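Local coordinates for extracellular solute-binding protein, family 1 (Trichodesmium erythraeum IMS101, PDB 6G7N) that binds ferric iron, probably for uptake by an ABC transporter, here holding an iron(III) ion together with a small amino-acid ligand, at residues S8-Y11 and D12-A16; I105-K109 and N110-P114; N176-A179 and Q180-V184; S196-L199 and A200-K203. All coordinates share one frame; numbering follows the deposited sequence. Where two conformers were deposited one is given.

Interaction 1: S8-Y11 and D12-A16; sequences SRHY and DTDQA. With DAL (D-alanine), chain C.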
loop_
_atom_site.group_PDB
_atom_site.type_symbol
_atom_site.label_atom_id
_atom_site.label_comp_id
_atom_site.label_asym_id
_atom_site.label_seq_id
_atom_site.Cartn_x
_atom_site.Cartn_y
_atom_site.Cartn_z
ATOM N N SER A 8 5.127 3.455 -11.492
ATOM C CA SER A 8 4.109 2.410 -11.668
ATOM C C SER A 8 2.717 2.796 -11.133
ATOM O O SER A 8 1.783 1.991 -11.158
ATOM C CB SER A 8 4.588 1.117 -11.000
ATOM O OG SER A 8 4.647 1.257 -9.592
ATOM N N ARG A 9 2.612 4.017 -10.606
ATOM C CA ARG A 9 1.480 4.478 -9.763
ATOM C C ARG A 9 0.677 5.611 -10.414
ATOM O O ARG A 9 -0.225 6.188 -9.795
ATOM C CB ARG A 9 2.073 4.880 -8.379
ATOM C CG ARG A 9 1.162 5.530 -7.307
ATOM C CD ARG A 9 -0.113 4.775 -6.963
ATOM N NE ARG A 9 -0.895 5.479 -5.949
ATOM C CZ ARG A 9 -1.631 6.555 -6.202
ATOM N NH1 ARG A 9 -1.741 7.037 -7.426
ATOM N NH2 ARG A 9 -2.276 7.154 -5.201
ATOM N N HIS A 10 0.952 5.895 -11.684
ATOM C CA HIS A 10 0.238 6.959 -12.379
ATOM C C HIS A 10 -1.210 6.535 -12.670
ATOM O O HIS A 10 -1.464 5.454 -13.192
ATOM C CB HIS A 10 0.953 7.300 -13.709
ATOM C CG HIS A 10 0.189 8.232 -14.592
ATOM N ND1 HIS A 10 0.232 9.604 -14.456
ATOM C CD2 HIS A 10 -0.653 7.963 -15.617
ATOM C CE1 HIS A 10 -0.548 10.138 -15.388
ATOM N NE2 HIS A 10 -1.103 9.163 -16.093
ATOM N N TYR A 11 -2.141 7.441 -12.390
ATOM C CA TYR A 11 -3.531 7.394 -12.875
ATOM C C TYR A 11 -3.776 8.633 -13.727
ATOM O O TYR A 11 -3.120 9.655 -13.543
ATOM C CB TYR A 11 -4.522 7.292 -11.714
ATOM C CG TYR A 11 -4.464 5.944 -11.067
ATOM C CD1 TYR A 11 -5.123 4.848 -11.609
ATOM C CD2 TYR A 11 -3.663 5.721 -9.952
ATOM C CE1 TYR A 11 -5.022 3.593 -11.009
ATOM C CE2 TYR A 11 -3.548 4.481 -9.362
ATOM C CZ TYR A 11 -4.234 3.420 -9.879
ATOM O OH TYR A 11 -4.117 2.178 -9.282
ATOM N N ASP A 12 -4.736 8.573 -14.658
ATOM C CA ASP A 12 -5.012 9.681 -15.596
ATOM C C ASP A 12 -5.243 11.016 -14.909
ATOM O O ASP A 12 -4.827 12.073 -15.395
ATOM C CB ASP A 12 -6.251 9.337 -16.454
ATOM C CG ASP A 12 -6.393 10.228 -17.691
ATOM O OD1 ASP A 12 -5.370 10.492 -18.345
ATOM O OD2 ASP A 12 -7.525 10.641 -18.027
ATOM N N THR A 13 -5.940 10.960 -13.781
ATOM C CA THR A 13 -6.235 12.149 -13.016
ATOM C C THR A 13 -4.959 12.843 -12.472
ATOM O O THR A 13 -5.008 14.042 -12.165
ATOM C CB THR A 13 -7.214 11.817 -11.877
ATOM O OG1 THR A 13 -6.731 10.680 -11.157
ATOM C CG2 THR A 13 -8.617 11.508 -12.407
ATOM N N ASP A 14 -3.827 12.137 -12.425
ATOM C CA ASP A 14 -2.582 12.737 -11.979
ATOM C C ASP A 14 -2.032 13.765 -12.967
ATOM O O ASP A 14 -1.197 14.566 -12.590
ATOM C CB ASP A 14 -1.499 11.665 -11.713
ATOM C CG ASP A 14 -1.843 10.719 -10.553
ATOM O OD1 ASP A 14 -2.620 11.124 -9.666
ATOM O OD2 ASP A 14 -1.327 9.575 -10.528
ATOM N N GLN A 15 -2.512 13.765 -14.209
ATOM C CA GLN A 15 -2.090 14.864 -15.128
ATOM C C GLN A 15 -2.375 16.276 -14.571
ATOM O O GLN A 15 -1.591 17.195 -14.777
ATOM C CB GLN A 15 -2.729 14.708 -16.498
ATOM C CG GLN A 15 -2.092 15.614 -17.550
ATOM C CD GLN A 15 -0.635 15.289 -17.808
ATOM O OE1 GLN A 15 -0.302 14.142 -18.020
ATOM N NE2 GLN A 15 0.251 16.293 -17.756
ATOM N N ALA A 16 -3.423 16.404 -13.752
ATOM C CA ALA A 16 -3.710 17.696 -13.072
ATOM C C ALA A 16 -2.596 18.109 -12.113
ATOM O O ALA A 16 -2.261 19.275 -12.002
ATOM C CB ALA A 16 -5.044 17.648 -12.336
HETATM N N DAL C . -2.403 -2.085 -7.518
HETATM C CA DAL C . -2.427 -0.680 -8.047
HETATM C CB DAL C . -1.319 -0.477 -9.069
HETATM C C DAL C . -2.377 0.354 -6.971
HETATM O O DAL C . -2.470 -0.065 -5.799
HETATM O OXT DAL C . -2.249 1.562 -7.313
HETATM O O HOH W 1 -3.515 9.099 -7.999
#
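The carbonyl oxygen of Y11 takes the backbone N-H of D14, with D14 N at 2.8 Å from Y11 O, and the aspartate returns the gesture. D14 OD2 accepts from Y11 N at 2.9 Å along an almost straight path (174° at the hydrogen), although the donor stands well above the carboxylate plane. The carboxylate can reach back because CG of D14 sits beside its own backbone N (chi1 -65°), and the reciprocal pair closes the turn that leads towards helix 15-25. R9 adds charge of the opposite sign: its NH1 lies 4.0 Å from D14 OD2, beyond a salt bridge, and donates to a water that lies 2.8 Å from D14 OD1. The guanidinium itself is anchored chiefly by S234, with further bonds to S99 and the carbonyl of F264. An alanine in place of D14 would strip Y11 N of its acceptor and would probably let the turn, and with it the tyrosine, shift. That matters because the Y11 ring extends to the ligand, where Y11 OH lies 2.8 Å from OXT of D-alanine, which is in the plane of the ring at its edge. H10 hydrogen-bonds Y18 through ND1 and rests on L31 and E33, so this one residue ties the turn, lying after strand 2-7, to helix 15-25 and strand 28-33.

Interaction 2: I105-K109 and N110-P114; sequences IMYNK and NKVQP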
loop_
_atom_site.group_PDB
_atom_site.type_symbol
_atom_site.label_atom_id
_atom_site.label_comp_id
_atom_site.label_asym_id
_atom_site.label_seq_id
_atom_site.Cartn_x
_atom_site.Cartn_y
_atom_site.Cartn_z
ATOM N N ILE A 105 -9.789 -6.081 7.186
ATOM C CA ILE A 105 -10.679 -7.245 7.096
ATOM C C ILE A 105 -11.943 -6.806 6.367
ATOM O O ILE A 105 -12.673 -5.903 6.813
ATOM C CB ILE A 105 -11.018 -7.821 8.468
ATOM C CG1 ILE A 105 -9.764 -8.355 9.168
ATOM C CG2 ILE A 105 -12.034 -8.960 8.326
ATOM C CD1 ILE A 105 -9.943 -8.642 10.644
ATOM N N MET A 106 -12.190 -7.431 5.222
ATOM C CA MET A 106 -13.438 -7.269 4.462
ATOM C C MET A 106 -14.385 -8.360 4.939
ATOM O O MET A 106 -13.978 -9.536 5.026
ATOM C CB MET A 106 -13.170 -7.436 2.972
ATOM C CG MET A 106 -12.141 -6.459 2.406
ATOM S SD MET A 106 -12.762 -4.754 2.429
ATOM C CE MET A 106 -11.351 -3.889 1.686
ATOM N N TYR A 107 -15.630 -7.998 5.291
ATOM C CA TYR A 107 -16.540 -8.983 5.873
ATOM C C TYR A 107 -17.903 -8.946 5.209
ATOM O O TYR A 107 -18.394 -7.905 4.778
ATOM C CB TYR A 107 -16.692 -8.815 7.385
ATOM C CG TYR A 107 -17.254 -7.493 7.848
ATOM C CD1 TYR A 107 -16.445 -6.383 8.056
ATOM C CD2 TYR A 107 -18.634 -7.349 8.102
ATOM C CE1 TYR A 107 -16.965 -5.171 8.475
ATOM C CE2 TYR A 107 -19.150 -6.122 8.510
ATOM C CZ TYR A 107 -18.317 -5.034 8.705
ATOM O OH TYR A 107 -18.825 -3.825 9.115
ATOM N N ASN A 108 -18.510 -10.123 5.089
ATOM C CA ASN A 108 -19.871 -10.229 4.551
ATOM C C ASN A 108 -20.838 -9.706 5.620
ATOM O O ASN A 108 -20.933 -10.271 6.708
ATOM C CB ASN A 108 -20.170 -11.667 4.193
ATOM C CG ASN A 108 -21.547 -11.827 3.605
ATOM O OD1 ASN A 108 -22.538 -11.779 4.317
ATOM N ND2 ASN A 108 -21.605 -11.985 2.295
ATOM N N LYS A 109 -21.568 -8.640 5.292
ATOM C CA LYS A 109 -22.436 -7.989 6.266
ATOM C C LYS A 109 -23.588 -8.874 6.762
ATOM O O LYS A 109 -24.036 -8.728 7.898
ATOM C CB LYS A 109 -22.988 -6.675 5.722
ATOM C CG LYS A 109 -21.941 -5.593 5.492
ATOM C CD LYS A 109 -22.606 -4.263 5.171
ATOM C CE LYS A 109 -21.576 -3.159 5.036
ATOM N NZ LYS A 109 -22.181 -1.788 4.913
ATOM N N ASN A 110 -24.058 -9.781 5.907
ATOM C CA ASN A 110 -25.115 -10.711 6.265
ATOM C C ASN A 110 -24.618 -11.756 7.272
ATOM O O ASN A 110 -25.351 -12.133 8.202
ATOM C CB ASN A 110 -25.620 -11.396 4.988
ATOM C CG ASN A 110 -26.877 -12.181 5.206
ATOM O OD1 ASN A 110 -27.842 -11.668 5.749
ATOM N ND2 ASN A 110 -26.869 -13.437 4.786
ATOM N N LYS A 111 -23.384 -12.240 7.081
ATOM C CA LYS A 111 -22.890 -13.390 7.846
ATOM C C LYS A 111 -22.052 -13.010 9.074
ATOM O O LYS A 111 -21.905 -13.833 9.982
ATOM C CB LYS A 111 -22.096 -14.342 6.939
ATOM C CG LYS A 111 -22.842 -14.841 5.702
ATOM C CD LYS A 111 -24.062 -15.659 6.016
ATOM C CE LYS A 111 -23.649 -17.036 6.477
ATOM N NZ LYS A 111 -24.850 -17.908 6.592
ATOM N N VAL A 112 -21.485 -11.794 9.097
ATOM C CA VAL A 112 -20.508 -11.394 10.101
ATOM C C VAL A 112 -20.882 -10.044 10.696
ATOM O O VAL A 112 -20.976 -9.049 9.975
ATOM C CB VAL A 112 -19.102 -11.301 9.477
ATOM C CG1 VAL A 112 -18.051 -10.876 10.507
ATOM C CG2 VAL A 112 -18.673 -12.632 8.885
ATOM N N GLN A 113 -21.061 -10.008 12.010
ATOM C CA GLN A 113 -21.223 -8.746 12.738
ATOM C C GLN A 113 -19.845 -8.209 13.094
ATOM O O GLN A 113 -18.954 -8.991 13.415
ATOM C CB GLN A 113 -22.039 -8.981 14.007
ATOM C CG GLN A 113 -23.448 -9.531 13.768
ATOM C CD GLN A 113 -24.249 -8.661 12.838
ATOM O OE1 GLN A 113 -24.715 -9.115 11.786
ATOM N NE2 GLN A 113 -24.363 -7.388 13.183
ATOM N N PRO A 114 -19.630 -6.887 13.018
ATOM C CA PRO A 114 -18.281 -6.350 13.375
ATOM C C PRO A 114 -17.823 -6.693 14.782
ATOM O O PRO A 114 -16.631 -6.775 15.018
ATOM C CB PRO A 114 -18.421 -4.830 13.202
ATOM C CG PRO A 114 -19.757 -4.593 12.615
ATOM C CD PRO A 114 -20.523 -5.861 12.452
HETATM O O HOH W 2 -22.700 -7.025 9.613
HETATM O O HOH W 3 -26.325 -8.521 9.273
#
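Y107, N108 and V112 carry this turn, in which strand 96-108 ends and the chain doubles back. N108 works with both of its oxygens. Its backbone O accepts from V112 N at 2.9 Å, the donor approaching nearly along the C=O axis, and more weakly from K111 N. Its side-chain OD1 takes K111 N as well, at 2.9 Å with the donor 16° from the amide plane; CG held anti to the backbone N (chi1 -179°) carries the amide to that point. The other amide end is spoken for, since ND2 bonds the carbonyl of V184. Y107 gives the apolar side: its CB rests 4.0 Å from V112 CG1, while the ring runs on past V112 O to P114, whose CG lies 3.7 Å from Y107 OH. V112 packs onto I191 of the neighbouring strand, which Y107 also touches. Two waters bridge further acceptors: one donates to K109 O and V112 O, the other to K109 O and Q113 OE1. The result is an alpha-turn (C=O to N-H four residues on) reinforced by an asparagine side chain, ending a long strand of the sheet in this solute-binding protein fold.

Interaction 3: N176-A179 and Q180-V184; sequences NDTA and QIKAV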
loop_
_atom_site.group_PDB
_atom_site.type_symbol
_atom_site.label_atom_id
_atom_site.label_comp_id
_atom_site.label_asym_id
_atom_site.label_seq_id
_atom_site.Cartn_x
_atom_site.Cartn_y
_atom_site.Cartn_z
ATOM N N ASN A 176 -7.045 -11.474 -7.463
ATOM C CA ASN A 176 -6.465 -10.286 -6.844
ATOM C C ASN A 176 -7.294 -9.823 -5.646
ATOM O O ASN A 176 -8.158 -10.567 -5.150
ATOM C CB ASN A 176 -6.280 -9.216 -7.933
ATOM C CG ASN A 176 -7.573 -8.760 -8.552
ATOM O OD1 ASN A 176 -8.652 -9.001 -8.021
ATOM N ND2 ASN A 176 -7.468 -8.112 -9.710
ATOM N N ASP A 177 -7.014 -8.639 -5.103
ATOM C CA ASP A 177 -7.730 -8.203 -3.911
ATOM C C ASP A 177 -9.226 -8.030 -4.186
ATOM O O ASP A 177 -10.063 -8.388 -3.383
ATOM C CB ASP A 177 -7.177 -6.877 -3.332
ATOM C CG ASP A 177 -6.064 -7.037 -2.299
ATOM O OD1 ASP A 177 -5.488 -8.157 -2.154
ATOM O OD2 ASP A 177 -5.775 -6.024 -1.624
ATOM N N THR A 178 -9.536 -7.444 -5.348
ATOM C CA THR A 178 -10.938 -7.252 -5.734
ATOM C C THR A 178 -11.683 -8.590 -5.822
ATOM O O THR A 178 -12.850 -8.698 -5.430
ATOM C CB THR A 178 -10.988 -6.478 -7.064
ATOM O OG1 THR A 178 -10.383 -5.199 -6.861
ATOM C CG2 THR A 178 -12.393 -6.358 -7.604
ATOM N N ALA A 179 -10.994 -9.611 -6.310
ATOM C CA ALA A 179 -11.580 -10.951 -6.371
ATOM C C ALA A 179 -11.916 -11.467 -4.979
ATOM O O ALA A 179 -12.916 -12.175 -4.815
ATOM C CB ALA A 179 -10.670 -11.915 -7.101
ATOM N N GLN A 180 -11.114 -11.108 -3.968
ATOM C CA GLN A 180 -11.435 -11.562 -2.607
ATOM C C GLN A 180 -12.705 -10.867 -2.109
ATOM O O GLN A 180 -13.552 -11.488 -1.478
ATOM C CB GLN A 180 -10.269 -11.336 -1.645
ATOM C CG GLN A 180 -8.916 -11.792 -2.145
ATOM C CD GLN A 180 -8.886 -13.165 -2.741
ATOM O OE1 GLN A 180 -9.401 -14.123 -2.166
ATOM N NE2 GLN A 180 -8.281 -13.268 -3.924
ATOM N N ILE A 181 -12.824 -9.569 -2.391
ATOM C CA ILE A 181 -14.017 -8.835 -2.003
ATOM C C ILE A 181 -15.262 -9.454 -2.661
ATOM O O ILE A 181 -16.301 -9.645 -1.996
ATOM C CB ILE A 181 -13.879 -7.334 -2.353
ATOM C CG1 ILE A 181 -12.719 -6.708 -1.555
ATOM C CG2 ILE A 181 -15.182 -6.597 -2.100
ATOM C CD1 ILE A 181 -12.362 -5.304 -1.985
ATOM N N LYS A 182 -15.161 -9.759 -3.957
ATOM C CA LYS A 182 -16.289 -10.364 -4.646
ATOM C C LYS A 182 -16.630 -11.749 -4.045
ATOM O O LYS A 182 -17.808 -12.116 -3.953
ATOM C CB LYS A 182 -16.016 -10.452 -6.133
ATOM C CG LYS A 182 -16.002 -9.087 -6.813
ATOM C CD LYS A 182 -15.663 -9.159 -8.295
ATOM C CE LYS A 182 -15.617 -7.820 -9.017
ATOM N NZ LYS A 182 -15.158 -7.999 -10.437
ATOM N N ALA A 183 -15.622 -12.524 -3.643
ATOM C CA ALA A 183 -15.828 -13.840 -3.048
ATOM C C ALA A 183 -16.509 -13.713 -1.689
ATOM O O ALA A 183 -17.361 -14.537 -1.336
ATOM C CB ALA A 183 -14.511 -14.600 -2.954
ATOM N N VAL A 184 -16.150 -12.692 -0.916
ATOM C CA VAL A 184 -16.824 -12.432 0.357
ATOM C C VAL A 184 -18.305 -12.070 0.133
ATOM O O VAL A 184 -19.195 -12.622 0.781
ATOM C CB VAL A 184 -16.091 -11.340 1.149
ATOM C CG1 VAL A 184 -16.888 -10.874 2.347
ATOM C CG2 VAL A 184 -14.718 -11.836 1.604
#
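Q180 folds back on N176 at the N-terminus of helix 177-186, where N176 is the N-cap and its OD1 accepts from A179 N at 3.0 Å, the donor nearly in line with the C=O bond. Q180 reaches the same residue's backbone twice: Q180 N lies 3.2 Å and Q180 NE2 3.0 Å from N176 O, and the two donors come from opposite faces of the carbonyl. The side chain bends at chi2 (-47°), which brings NE2 back to N176 O with CG close to the same oxygen; NE2 also donates to E174 O. With an alanine here, N176 O and E174 O would lose their amide partner, and the segment leading into the cap would probably be freer to move. Next, I181 N bonds D177 O, while its side chain turns to Y198 and L202 of helix 196-204. The side chain of D177 is about 6 Å from the bound iron(III) ion. Its carboxylate is salt-bridged to R103 and accepts from N195 N, so it is held from outside the helix. K182 N follows with T178 O at 2.9 Å, and its extended chain runs beside the threonine, K182 CE touching T178 CG2 at 3.8 Å. A183 N reaches A179 O, and A183 CB lies 3.4 Å from that same oxygen. V184 continues the pattern, its N bonding Q180 O at 2.9 Å.

Interaction 4: S196-L199 and A200-K203; sequences SYYL and ARLK. With FE (Fe (III) ion), chain E; DAL (D-alanine), chain C.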
loop_
_atom_site.group_PDB
_atom_site.type_symbol
_atom_site.label_atom_id
_atom_site.label_comp_id
_atom_site.label_asym_id
_atom_site.label_seq_id
_atom_site.Cartn_x
_atom_site.Cartn_y
_atom_site.Cartn_z
ATOM N N SER A 196 -7.909 -1.223 1.565
ATOM C CA SER A 196 -9.062 -0.357 1.741
ATOM C C SER A 196 -9.586 0.239 0.430
ATOM O O SER A 196 -10.810 0.298 0.205
ATOM C CB SER A 196 -8.645 0.769 2.721
ATOM O OG SER A 196 -7.431 1.423 2.325
ATOM N N TYR A 197 -8.670 0.710 -0.418
ATOM C CA TYR A 197 -9.059 1.414 -1.620
ATOM C C TYR A 197 -9.788 0.535 -2.622
ATOM O O TYR A 197 -10.473 1.069 -3.500
ATOM C CB TYR A 197 -7.849 2.136 -2.258
ATOM C CG TYR A 197 -6.719 1.235 -2.643
ATOM C CD1 TYR A 197 -6.680 0.577 -3.857
ATOM C CD2 TYR A 197 -5.651 1.025 -1.778
ATOM C CE1 TYR A 197 -5.615 -0.254 -4.192
ATOM C CE2 TYR A 197 -4.590 0.186 -2.100
ATOM C CZ TYR A 197 -4.577 -0.499 -3.292
ATOM O OH TYR A 197 -3.570 -1.379 -3.578
ATOM N N TYR A 198 -9.663 -0.789 -2.534
ATOM C CA TYR A 198 -10.379 -1.654 -3.474
ATOM C C TYR A 198 -11.879 -1.678 -3.174
ATOM O O TYR A 198 -12.690 -1.814 -4.098
ATOM C CB TYR A 198 -9.801 -3.079 -3.511
ATOM C CG TYR A 198 -8.428 -3.158 -4.118
ATOM C CD1 TYR A 198 -8.207 -2.856 -5.454
ATOM C CD2 TYR A 198 -7.328 -3.504 -3.345
ATOM C CE1 TYR A 198 -6.946 -2.924 -5.996
ATOM C CE2 TYR A 198 -6.058 -3.560 -3.888
ATOM C CZ TYR A 198 -5.865 -3.255 -5.210
ATOM O OH TYR A 198 -4.599 -3.284 -5.748
ATOM N N LEU A 199 -12.267 -1.580 -1.903
ATOM C CA LEU A 199 -13.685 -1.488 -1.600
ATOM C C LEU A 199 -14.229 -0.124 -2.026
ATOM O O LEU A 199 -15.315 -0.037 -2.625
ATOM C CB LEU A 199 -13.961 -1.760 -0.125
ATOM C CG LEU A 199 -15.425 -1.771 0.267
ATOM C CD1 LEU A 199 -16.243 -2.840 -0.474
ATOM C CD2 LEU A 199 -15.567 -1.969 1.768
ATOM N N ALA A 200 -13.471 0.934 -1.727
ATOM C CA ALA A 200 -13.836 2.267 -2.193
ATOM C C ALA A 200 -14.026 2.352 -3.703
ATOM O O ALA A 200 -14.934 3.024 -4.206
ATOM C CB ALA A 200 -12.834 3.269 -1.694
ATOM N N ARG A 201 -13.140 1.678 -4.435
ATOM C CA ARG A 201 -13.213 1.666 -5.888
ATOM C C ARG A 201 -14.558 1.090 -6.369
ATOM O O ARG A 201 -15.188 1.651 -7.281
ATOM C CB ARG A 201 -12.063 0.865 -6.447
ATOM C CG ARG A 201 -11.940 0.933 -7.934
ATOM C CD ARG A 201 -10.783 0.078 -8.425
ATOM N NE ARG A 201 -9.462 0.539 -7.969
ATOM C CZ ARG A 201 -8.333 -0.075 -8.298
ATOM N NH1 ARG A 201 -8.374 -1.200 -9.011
ATOM N NH2 ARG A 201 -7.159 0.400 -7.912
ATOM N N LEU A 202 -15.003 -0.010 -5.736
ATOM C CA LEU A 202 -16.294 -0.593 -6.071
ATOM C C LEU A 202 -17.439 0.325 -5.742
ATOM O O LEU A 202 -18.414 0.421 -6.515
ATOM C CB LEU A 202 -16.460 -1.955 -5.390
ATOM C CG LEU A 202 -15.536 -3.047 -5.887
ATOM C CD1 LEU A 202 -15.498 -4.179 -4.869
ATOM C CD2 LEU A 202 -15.957 -3.585 -7.244
ATOM N N LYS A 203 -17.369 0.971 -4.572
ATOM C CA LYS A 203 -18.423 1.884 -4.079
ATOM C C LYS A 203 -18.635 3.080 -5.005
ATOM O O LYS A 203 -19.703 3.690 -4.980
ATOM C CB LYS A 203 -18.096 2.445 -2.687
ATOM C CG LYS A 203 -18.129 1.476 -1.515
ATOM C CD LYS A 203 -19.496 1.425 -0.842
ATOM C CE LYS A 203 -19.486 0.510 0.373
ATOM N NZ LYS A 203 -20.721 0.657 1.192
HETATM FE FE FE E . -3.095 -2.024 -5.406
HETATM N N DAL C . -2.403 -2.085 -7.518
HETATM C CA DAL C . -2.427 -0.680 -8.047
HETATM C CB DAL C . -1.319 -0.477 -9.069
HETATM C C DAL C . -2.377 0.354 -6.971
HETATM O O DAL C . -2.470 -0.065 -5.799
HETATM O OXT DAL C . -2.249 1.562 -7.313
HETATM O O HOH W 4 -9.212 2.565 -5.785
#
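R201 lies one helical turn beyond Y197 and alongside Y198, the two adjacent iron-binding tyrosines at the start of helix 196-204, a tyrosine-based ferric site consistent with the FutA name. Its backbone N bonds Y197 O, and its CB sits 3.4 Å from the same oxygen. From there the chain runs straight, CG anti to the backbone N (chi1 -173°), until it bends at chi3. NE donates to a water that lies 3.0 Å from Y197 O. CZ then brings the guanidinium to the Y198 ring, the ring and guanidinium planes 71° apart: Y198 CD1 stands over the centre of one guanidinium face, so the arginine meets the edge of the ring. NH1 approaches Y198 CE1 at 3.8 Å, and NH2, whose hydrogen bond goes to N268, reaches Y197 CE1. A positive charge so near would probably help stabilise phenolate on the tyrosines. Y197 CE1 lies over the Y198 ring, offset toward its rim, and N195 hydrogen-bonds Y197 OH. Y141 adds a third tyrosine; iron is 2.0 Å from Y197 OH and from Y198 OH, and D-alanine chelates it through N and O.

In the fold
All four contacts are local and follow one another along the chain, none nested or crossing. Interaction 1 closes the loop between strand 2-7 and helix 15-25; interaction 2 ends strand 96-108, about 33 Å away between centres; interactions 3 and 4 lie at the starts of helices 177-186 and 196-204. The last three form one packed group: interaction 2 is tied to the later part of helix 177-186, M106 lies against I181 and L199, I181 packs on Y198 and L202, and T178 on Y198. Interaction 1 stands apart but meets interaction 4 where Y11 OH touches R201 NH2, and both reach the D-alanine bound to the iron.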